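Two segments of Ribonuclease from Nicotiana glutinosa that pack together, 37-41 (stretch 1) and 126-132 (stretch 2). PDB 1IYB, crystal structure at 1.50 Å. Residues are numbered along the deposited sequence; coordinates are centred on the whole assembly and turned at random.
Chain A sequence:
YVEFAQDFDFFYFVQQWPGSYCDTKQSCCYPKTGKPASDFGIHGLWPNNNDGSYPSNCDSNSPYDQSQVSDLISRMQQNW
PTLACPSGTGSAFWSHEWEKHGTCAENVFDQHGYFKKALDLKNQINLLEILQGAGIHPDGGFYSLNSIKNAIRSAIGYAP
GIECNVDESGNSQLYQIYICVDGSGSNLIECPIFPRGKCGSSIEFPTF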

# COMPACT_ATOMS: atom_id res chain seq x y z
N ALA A 37 -5.91 -15.73 -24.70
CA ALA A 37 -7.25 -16.05 -25.17
C ALA A 37 -8.16 -14.90 -24.78
O ALA A 37 -7.93 -14.22 -23.78
N SER A 38 -9.21 -14.66 -25.57
CA SER A 38 -10.15 -13.59 -25.28
C SER A 38 -11.12 -13.97 -24.17
O SER A 38 -12.32 -14.09 -24.39
N ASP A 39 -10.57 -14.15 -22.97
CA ASP A 39 -11.36 -14.50 -21.80
C ASP A 39 -10.84 -13.65 -20.65
O ASP A 39 -9.78 -13.03 -20.76
N PHE A 40 -11.59 -13.59 -19.56
CA PHE A 40 -11.11 -12.84 -18.42
C PHE A 40 -9.89 -13.61 -17.90
O PHE A 40 -9.80 -14.82 -18.06
N GLY A 41 -8.96 -12.88 -17.29
CA GLY A 41 -7.78 -13.52 -16.72
C GLY A 41 -7.75 -13.22 -15.24
O GLY A 41 -8.34 -12.24 -14.79
N ASN A 126 -16.56 -18.80 -14.79
CA ASN A 126 -16.20 -18.40 -16.15
C ASN A 126 -17.07 -17.21 -16.51
O ASN A 126 -18.21 -17.37 -16.97
N LEU A 127 -16.54 -16.02 -16.30
CA LEU A 127 -17.27 -14.79 -16.56
C LEU A 127 -17.66 -14.56 -18.02
O LEU A 127 -18.76 -14.09 -18.29
N LEU A 128 -16.76 -14.88 -18.95
CA LEU A 128 -17.09 -14.68 -20.35
C LEU A 128 -18.30 -15.52 -20.73
O LEU A 128 -19.23 -15.02 -21.37
N GLU A 129 -18.30 -16.78 -20.33
CA GLU A 129 -19.42 -17.66 -20.65
C GLU A 129 -20.71 -17.25 -19.97
O GLU A 129 -21.79 -17.37 -20.55
N ILE A 130 -20.61 -16.78 -18.73
CA ILE A 130 -21.79 -16.34 -18.00
C ILE A 130 -22.40 -15.13 -18.71
O ILE A 130 -23.60 -15.08 -18.96
N LEU A 131 -21.55 -14.17 -19.06
CA LEU A 131 -22.03 -12.97 -19.72
C LEU A 131 -22.57 -13.23 -21.11
O LEU A 131 -23.64 -12.74 -21.46
N GLN A 132 -21.85 -14.02 -21.91
CA GLN A 132 -22.34 -14.29 -23.25
C GLN A 132 -23.62 -15.13 -23.20
O GLN A 132 -24.45 -15.06 -24.11

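The contact between 37-41 and 126-132 is a small, mainly apolar one, in which an irregular segment lays one phenylalanine ring against the first turns of a helix and a single water supplies the polar link. It buries 264 Å² counting both sides, and no direct hydrogen bond crosses it.

F40 is the centre of the packing. Its CA-to-CB bond points toward the helix, and with chi1 at -78° (m) and chi2 at 79° the buried ring reaches L127, L128 and L131. L127 lies over one face: its CB sits 3.9 Å from the ring centroid, 26° off the ring normal, a CH-pi arrangement in which F40 CD1 and L127 CB approach to 3.6 Å. One helical turn further on, L131 meets the ring obliquely, with F40 CE1 4.2 Å from L131 CD1. Both leucines point toward stretch 1, as expected for residues four apart on a helix, whose side chains leave from a similar side; both adopt the m,t rotamer. L128 adds a looser apolar contact, F40 CD1 to L128 CB at 4.4 Å.

L128 also points toward stretch 1 but adopts a different rotamer, t,p, which carries its CD2 to the S38-D39 part of the segment. There the methyl meets two oxygens, with S38 O and D39 OD1 each 3.1 Å from L128 CD2. These are close van der Waals contacts of a carbon with polar atoms. The CA-to-CB bonds of S38 and D39, both with chi1 in m, run sideways to the helix; S38 approaches L128 through its carbonyl, while its OG is hydrogen-bonded elsewhere in the structure. The backbones come close here as well, with D39 CA 5.9 Å from L128 CA.

Water 1 bridges the two backbones, accepting from F40 N at 2.9 Å and from L128 N at 3.1 Å. The amide of L128 lies in the first turn of the helix, where no preceding turn offers it a carbonyl, so the water satisfies this donor and that of F40 together.

Just before the helix, N126 acts as the N-cap. With chi1 at -169° (t), its OD1 accepts from E129 N at 3.1 Å with an N-H...O angle of 168°. The helix continues through backbone bonds such as L131 N to L127 O, 2.9 Å, which join the two leucines that pack on F40. E129 and I130 are out of reach of the segment, and Q132, although its CA-to-CB bond points toward it, makes no contact.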

# COMPACT_ATOMS: atom_id res chain seq x y z
CB ALA A 37 -7.73 -17.34 -24.53
CB SER A 38 -10.93 -13.20 -26.54
OG SER A 38 -10.08 -12.62 -27.51
CB ASP A 39 -11.16 -15.97 -21.42
CG ASP A 39 -11.25 -16.91 -22.60
OD1 ASP A 39 -12.23 -16.82 -23.37
OD2 ASP A 39 -10.33 -17.74 -22.76
CB PHE A 40 -12.16 -12.78 -17.30
CG PHE A 40 -13.25 -11.77 -17.54
CD1 PHE A 40 -14.30 -12.05 -18.41
CD2 PHE A 40 -13.22 -10.54 -16.90
CE1 PHE A 40 -15.31 -11.12 -18.63
CE2 PHE A 40 -14.23 -9.59 -17.12
CZ PHE A 40 -15.28 -9.89 -17.99
CB ASN A 126 -16.47 -19.55 -17.12
CG ASN A 126 -15.87 -19.30 -18.49
OD1 ASN A 126 -15.91 -18.19 -19.01
ND2 ASN A 126 -15.31 -20.35 -19.10
CB LEU A 127 -16.46 -13.60 -16.05
CG LEU A 127 -16.25 -13.62 -14.53
CD1 LEU A 127 -15.23 -12.56 -14.15
CD2 LEU A 127 -17.58 -13.38 -13.83
CB LEU A 128 -15.90 -15.06 -21.24
CG LEU A 128 -16.15 -14.88 -22.75
CD1 LEU A 128 -16.32 -13.41 -23.07
CD2 LEU A 128 -15.00 -15.47 -23.54
CB GLU A 129 -19.08 -19.11 -20.32
CG GLU A 129 -18.10 -19.73 -21.32
CD GLU A 129 -17.91 -21.22 -21.10
OE1 GLU A 129 -17.41 -21.61 -20.03
OE2 GLU A 129 -18.27 -22.00 -22.01
CB ILE A 130 -21.44 -15.92 -16.55
CG1 ILE A 130 -21.07 -17.16 -15.73
CG2 ILE A 130 -22.60 -15.17 -15.92
CD1 ILE A 130 -20.46 -16.82 -14.38
CB LEU A 131 -20.92 -11.91 -19.75
CG LEU A 131 -20.59 -11.37 -18.35
CD1 LEU A 131 -19.40 -10.42 -18.41
CD2 LEU A 131 -21.81 -10.66 -17.77
CB GLN A 132 -21.25 -14.97 -24.09
CG GLN A 132 -20.06 -14.03 -24.35
CD GLN A 132 -19.15 -14.48 -25.47
OE1 GLN A 132 -18.44 -15.49 -25.35
NE2 GLN A 132 -19.15 -13.74 -26.57
O HOH W 1 -13.73 -15.39 -18.99